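Local coordinates for thiamine-phosphate synthase (Pyrococcus furiosus, PDB 1XI3), which probably condenses a thiazole phosphate with a hydroxymethylpyrimidine diphosphate to form thiamine phosphate, the joining step of thiamine biosynthesis, at residues 34-37 and 42-45; 97-102 and 122-127; 152-157 and 177-182. All coordinates share one frame; numbering follows the deposited sequence. Where two conformers were deposited one is given.

Around a parallel eight-stranded barrel, outer helices pack on the strands and on each other, and three such joints follow in chain order. Contact 1 closes a four-residue loop, laying the end of helix 28-37 on strand 42-45 within the first beta-alpha-beta unit. Contact 2 closes a longer loop, bringing helices 99-105 and 118-127 together, with strand 110-115 between them in sequence. Contact 3 repeats that scheme with helices 150-160 and 176-180, strand 165-168 lying between them in sequence. The three loops follow one another without nesting or crossing. Contacts 1 and 2 lie on opposite sides of the chain's centre, while contacts 2 and 3 come within about 6 Å at their nearest atoms but do not touch.

Contact 1. Residues 34-37 and 42-45; sequences EALE and AIQM
Ile43 reaches from its strand toward the helix, and its CG1 meets one methyl branch of Leu36: CD2 of Leu36 lies 3.9 Å from CG1 of Ile43. The two branched chains cross obliquely. With CG1 beside the backbone N (chi1 -63°) and a further bend at chi2, Ile43 puts its longer arm out from the strand, and CD1 comes up to Ala35. That second touch is looser, 4.5 Å from Ala35 CB to Ile43 CD1. Leu36, whose CB does not itself aim at the strand, contributes through its branch end. All three residues are buried, and the contact is purely apolar. It is the helix-to-strand packing of a beta-alpha-beta unit, here strand 17-20, helix 28-37 and strand 42-45. Gln44 and Met45, next along the strand, are predicted to help bind the pyrimidine substrate. Val19 of strand 17-20 touches both Ala35 and Ile43, Leu36 also leans on Leu65 of helix 52-68, and Ala35 meets Thr203 of helix 199-214, which places the joint between two flanking helices and over the adjoining strand.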
# COMPACT_ATOMS: atom_id res chain seq x y z
N GLU A 34 -0.42 25.10 7.73
CA GLU A 34 -0.93 25.86 8.88
C GLU A 34 -0.56 25.19 10.22
O GLU A 34 -0.17 25.88 11.15
CB GLU A 34 -2.45 26.03 8.79
CG GLU A 34 -2.94 26.93 7.70
CD GLU A 34 -4.46 26.92 7.60
OE1 GLU A 34 -5.05 25.83 7.44
OE2 GLU A 34 -5.08 28.00 7.70
N ALA A 35 -0.67 23.86 10.32
CA ALA A 35 -0.31 23.18 11.57
C ALA A 35 1.18 23.31 11.86
O ALA A 35 1.59 23.50 13.00
CB ALA A 35 -0.70 21.66 11.50
N LEU A 36 2.00 23.19 10.82
CA LEU A 36 3.45 23.38 10.98
C LEU A 36 3.74 24.82 11.41
O LEU A 36 4.51 25.04 12.35
CB LEU A 36 4.18 23.03 9.71
CG LEU A 36 4.24 21.50 9.43
CD1 LEU A 36 4.66 21.22 8.03
CD2 LEU A 36 5.14 20.80 10.41
N GLU A 37 3.12 25.78 10.76
CA GLU A 37 3.20 27.20 11.23
C GLU A 37 2.80 27.36 12.69
O GLU A 37 3.40 28.16 13.42
CB GLU A 37 2.30 28.10 10.38
CG GLU A 37 2.90 28.46 9.08
CD GLU A 37 4.16 29.33 9.25
OE1 GLU A 37 4.24 30.12 10.21
OE2 GLU A 37 5.07 29.19 8.43
N ALA A 42 5.36 16.86 14.67
CA ALA A 42 5.26 15.66 13.85
C ALA A 42 3.94 15.72 13.09
O ALA A 42 2.96 16.20 13.61
CB ALA A 42 5.33 14.39 14.71
N ILE A 43 3.96 15.21 11.86
CA ILE A 43 2.80 15.14 11.02
C ILE A 43 2.64 13.70 10.55
O ILE A 43 3.61 13.05 10.18
CB ILE A 43 2.97 16.02 9.76
CG1 ILE A 43 3.11 17.51 10.14
CG2 ILE A 43 1.85 15.85 8.76
CD1 ILE A 43 1.92 18.10 10.77
N GLN A 44 1.41 13.22 10.57
CA GLN A 44 1.09 11.91 10.00
C GLN A 44 0.07 12.11 8.89
O GLN A 44 -1.04 12.66 9.11
CB GLN A 44 0.54 10.94 11.06
CG GLN A 44 0.21 9.59 10.51
CD GLN A 44 -0.62 8.78 11.47
OE1 GLN A 44 -1.80 8.52 11.22
NE2 GLN A 44 -0.04 8.44 12.60
N MET A 45 0.42 11.63 7.71
CA MET A 45 -0.46 11.55 6.58
C MET A 45 -1.31 10.30 6.68
O MET A 45 -0.80 9.20 6.61
CB MET A 45 0.32 11.53 5.27
CG MET A 45 -0.56 11.58 4.05
SD MET A 45 0.32 11.72 2.45
CE MET A 45 0.89 10.05 2.24

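Contact 2. Residues 97-102 and 122-127; sequences MPIEVA and LEAEKK
The opening turn of helix 99-105 comes alongside the later part of helix 118-127, the backbones drawing nearest where Glu100 CA and Lys127 CA are 6.3 Å apart. Pro98 occupies the N-cap position of the first helix, and its O receives the backbone N of Ala102 at 2.9 Å. Ile99 fills the groove with two different branches. Its CD1 rests 4.0 Å from Ala124 CB, whereas its CG2 lies 3.8 Å from Lys127 O and also meets that lysine's CB. The pair joins consecutive outer helices of a TIM barrel, the fold of this family, and the same isoleucine reaches inward to Ile111 and Ala113 of strand 110-115, so one side chain packs against both helices and the strand beneath them. With an alanine here, losing both branches would probably open a gap between Ala124 and Lys127 and leave strand 110-115 less well covered. Farther out, Glu100 and Lys127 extend next to each other in a common direction. Glu100 CG sits between backbone N and carbonyl carbon (chi1 69°) and the chain bends again at chi2, so OE1 comes to 3.0 Å from Lys127 CE; buried there, OE1 has no polar partner in the model, and Lys127 NZ, 4.5 Å from it, is beyond a salt bridge. On the flank of the first helix, Pro98 and Val101 pack against Arg53 and Tyr56 of the second subunit.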
# COMPACT_ATOMS: atom_id res chain seq x y z
N MET A 97 0.38 -4.07 8.22
CA MET A 97 1.51 -4.98 8.19
C MET A 97 2.04 -5.25 9.57
O MET A 97 2.17 -4.35 10.36
CB MET A 97 2.64 -4.36 7.36
CG MET A 97 3.69 -5.36 7.01
SD MET A 97 4.79 -4.74 5.76
CE MET A 97 3.74 -4.83 4.28
N PRO A 98 2.32 -6.53 9.89
CA PRO A 98 2.94 -6.82 11.21
C PRO A 98 4.25 -6.07 11.38
O PRO A 98 5.00 -5.88 10.42
CB PRO A 98 3.19 -8.32 11.15
CG PRO A 98 2.16 -8.81 10.19
CD PRO A 98 2.03 -7.75 9.14
N ILE A 99 4.50 -5.64 12.61
CA ILE A 99 5.65 -4.85 12.93
C ILE A 99 6.92 -5.50 12.44
O ILE A 99 7.75 -4.86 11.80
CB ILE A 99 5.74 -4.52 14.43
CG1 ILE A 99 4.56 -3.64 14.83
CG2 ILE A 99 7.08 -3.83 14.76
CD1 ILE A 99 4.41 -3.50 16.31
N GLU A 100 7.06 -6.79 12.71
CA GLU A 100 8.32 -7.45 12.37
C GLU A 100 8.56 -7.49 10.85
O GLU A 100 9.68 -7.43 10.39
CB GLU A 100 8.36 -8.87 12.99
CG GLU A 100 7.39 -9.88 12.37
CD GLU A 100 5.98 -9.87 12.96
OE1 GLU A 100 5.56 -8.92 13.71
OE2 GLU A 100 5.28 -10.87 12.65
N VAL A 101 7.47 -7.58 10.09
CA VAL A 101 7.55 -7.65 8.66
C VAL A 101 7.89 -6.28 8.11
O VAL A 101 8.70 -6.14 7.19
CB VAL A 101 6.18 -8.17 8.07
CG1 VAL A 101 6.19 -8.14 6.55
CG2 VAL A 101 5.91 -9.57 8.58
N ALA A 102 7.23 -5.26 8.64
CA ALA A 102 7.55 -3.87 8.25
C ALA A 102 9.03 -3.55 8.47
O ALA A 102 9.68 -2.92 7.62
CB ALA A 102 6.70 -2.91 9.03
N LEU A 122 2.60 -3.76 25.38
CA LEU A 122 3.77 -4.56 25.69
C LEU A 122 4.24 -5.39 24.51
O LEU A 122 5.46 -5.53 24.26
CB LEU A 122 3.44 -5.45 26.90
CG LEU A 122 3.18 -4.67 28.20
CD1 LEU A 122 2.55 -5.57 29.28
CD2 LEU A 122 4.47 -4.03 28.69
N GLU A 123 3.28 -5.93 23.75
CA GLU A 123 3.56 -6.75 22.59
C GLU A 123 4.20 -5.91 21.53
O GLU A 123 5.20 -6.31 20.97
CB GLU A 123 2.30 -7.36 22.00
CG GLU A 123 2.55 -8.20 20.77
N ALA A 124 3.65 -4.73 21.29
CA ALA A 124 4.27 -3.84 20.28
C ALA A 124 5.70 -3.45 20.65
O ALA A 124 6.59 -3.48 19.82
CB ALA A 124 3.44 -2.61 20.05
N GLU A 125 5.93 -3.10 21.91
CA GLU A 125 7.28 -2.82 22.36
C GLU A 125 8.17 -4.03 22.16
O GLU A 125 9.29 -3.91 21.65
CB GLU A 125 7.26 -2.36 23.81
CG GLU A 125 8.64 -2.04 24.39
CD GLU A 125 8.58 -1.63 25.87
OE1 GLU A 125 7.86 -2.28 26.66
OE2 GLU A 125 9.22 -0.64 26.24
N LYS A 126 7.67 -5.22 22.52
CA LYS A 126 8.47 -6.44 22.40
C LYS A 126 8.90 -6.68 20.94
O LYS A 126 10.04 -7.07 20.68
CB LYS A 126 7.72 -7.67 22.94
CG LYS A 126 8.57 -8.95 23.04
CD LYS A 126 7.72 -10.16 23.45
CE LYS A 126 8.32 -11.53 23.03
NZ LYS A 126 9.40 -12.03 23.95
N LYS A 127 7.99 -6.41 20.00
CA LYS A 127 8.22 -6.60 18.57
C LYS A 127 9.17 -5.56 17.97
O LYS A 127 9.61 -5.70 16.81
CB LYS A 127 6.90 -6.62 17.83
CG LYS A 127 6.01 -7.77 18.20
CD LYS A 127 5.97 -8.89 17.16
CE LYS A 127 4.56 -9.08 16.58
NZ LYS A 127 3.49 -9.22 17.65

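Contact 3. Residues 152-157 and 177-182; sequences EGLRKI and REVLKT
Arg155 starts out with CG anti to its backbone nitrogen (chi1 177°) and then bends at chi2, a turn that carries its guanidinium over to the backbone of Thr182. Thr182 adopts a chi1 of 64°, which sets OG1 between its own backbone N and carbonyl carbon and aims the hydroxyl back at the preceding turn. The arginine bond is nearly straight: NH1 donates to Thr182 O at 2.9 Å with an N-H...O angle of 168°. The oxygen lies in the guanidinium plane, at its edge, yet the donor stands well above the carbonyl plane, away from the lone-pair directions. CD of Arg155 also comes close to that oxygen, at 3.2 Å. On the other side of the group, NE forms a salt bridge with Glu159 one turn along the helix, so the guanidinium is gripped twice and its rotation is restricted. The contact joins consecutive outer helices of the TIM barrel, 150-160 to helix 176-180 and the loop that follows it, where Thr182 lies. Beneath the polar pair lies Leu154, whose CD2 is 3.5 Å from Thr182 OG1 and 4.0 Å from Val179 CG1, the leucine crossing each partner at about a right angle. Ala167 of strand 165-168 touches Leu154 and Val179 from the barrel wall. The threonine hydroxyl is satisfied within its own turn: OG1 donates to Val179 O at 2.7 Å, nearly in line with the C=O bond, and the backbone N of Thr182 shares that same acceptor.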
# COMPACT_ATOMS: atom_id res chain seq x y z
N GLU A 152 -6.71 6.38 33.10
CA GLU A 152 -6.07 5.32 33.88
C GLU A 152 -5.34 4.28 33.03
O GLU A 152 -4.26 3.82 33.36
CB GLU A 152 -7.09 4.59 34.77
CG GLU A 152 -7.53 5.42 35.96
CD GLU A 152 -8.29 4.60 36.99
OE1 GLU A 152 -8.29 3.34 36.86
OE2 GLU A 152 -8.87 5.22 37.92
N GLY A 153 -5.96 3.89 31.92
CA GLY A 153 -5.35 2.92 31.03
C GLY A 153 -4.15 3.51 30.33
O GLY A 153 -3.13 2.85 30.20
N LEU A 154 -4.29 4.76 29.92
CA LEU A 154 -3.12 5.49 29.37
C LEU A 154 -1.96 5.52 30.38
O LEU A 154 -0.84 5.20 30.05
CB LEU A 154 -3.54 6.89 28.97
CG LEU A 154 -2.43 7.76 28.37
CD1 LEU A 154 -1.82 7.05 27.10
CD2 LEU A 154 -2.98 9.09 28.04
N ARG A 155 -2.23 5.94 31.64
CA ARG A 155 -1.17 5.97 32.67
C ARG A 155 -0.51 4.62 32.87
O ARG A 155 0.70 4.52 33.01
CB ARG A 155 -1.76 6.50 33.99
CG ARG A 155 -0.83 6.53 35.17
CD ARG A 155 0.38 7.41 34.98
NE ARG A 155 1.38 7.16 36.03
CZ ARG A 155 2.62 7.65 36.01
NH1 ARG A 155 3.04 8.44 35.02
NH2 ARG A 155 3.46 7.34 37.00
N LYS A 156 -1.31 3.56 32.87
CA LYS A 156 -0.75 2.26 33.07
C LYS A 156 0.21 1.88 31.96
O LYS A 156 1.24 1.29 32.21
CB LYS A 156 -1.87 1.23 33.21
CG LYS A 156 -1.39 -0.18 33.51
CD LYS A 156 -0.83 -0.39 34.89
CE LYS A 156 -0.53 -1.89 35.10
NZ LYS A 156 0.39 -2.13 36.23
N ILE A 157 -0.12 2.27 30.72
CA ILE A 157 0.76 1.99 29.61
C ILE A 157 2.10 2.77 29.83
O ILE A 157 3.17 2.22 29.69
CB ILE A 157 0.08 2.30 28.26
CG1 ILE A 157 -0.91 1.15 27.91
CG2 ILE A 157 1.11 2.39 27.13
CD1 ILE A 157 -2.00 1.54 26.95
N ARG A 177 -4.17 19.04 29.25
CA ARG A 177 -3.32 18.98 30.47
C ARG A 177 -3.48 17.69 31.25
O ARG A 177 -2.49 17.09 31.65
CB ARG A 177 -3.59 20.15 31.44
CG ARG A 177 -3.03 21.43 30.96
CD ARG A 177 -2.97 22.48 32.09
NE ARG A 177 -1.97 23.48 31.71
CZ ARG A 177 -2.22 24.46 30.85
NH1 ARG A 177 -3.41 24.58 30.31
NH2 ARG A 177 -1.26 25.31 30.52
N GLU A 178 -4.72 17.23 31.46
CA GLU A 178 -4.92 16.02 32.19
C GLU A 178 -4.27 14.85 31.45
O GLU A 178 -3.71 13.98 32.07
CB GLU A 178 -6.40 15.73 32.42
CG GLU A 178 -6.63 14.74 33.57
N VAL A 179 -4.38 14.85 30.12
CA VAL A 179 -3.73 13.79 29.32
C VAL A 179 -2.20 13.83 29.51
O VAL A 179 -1.55 12.82 29.80
CB VAL A 179 -4.11 13.88 27.82
CG1 VAL A 179 -3.33 12.90 27.00
CG2 VAL A 179 -5.63 13.63 27.62
N LEU A 180 -1.65 15.03 29.38
CA LEU A 180 -0.20 15.22 29.49
C LEU A 180 0.35 14.82 30.89
O LEU A 180 1.45 14.27 31.01
CB LEU A 180 0.13 16.66 29.14
CG LEU A 180 0.02 17.00 27.65
CD1 LEU A 180 -0.17 18.47 27.38
CD2 LEU A 180 1.26 16.46 26.87
N LYS A 181 -0.47 15.01 31.93
CA LYS A 181 -0.06 14.63 33.28
C LYS A 181 -0.02 13.11 33.51
O LYS A 181 0.45 12.66 34.56
CB LYS A 181 -0.98 15.32 34.29
CG LYS A 181 -0.75 16.80 34.44
CD LYS A 181 -1.45 17.34 35.71
CE LYS A 181 -2.64 18.16 35.41
NZ LYS A 181 -3.29 18.79 36.63
N THR A 182 -0.45 12.30 32.54
CA THR A 182 -0.26 10.85 32.69
C THR A 182 1.18 10.45 32.46
O THR A 182 1.56 9.33 32.74
CB THR A 182 -1.15 10.04 31.73
OG1 THR A 182 -0.73 10.34 30.39
CG2 THR A 182 -2.61 10.38 31.92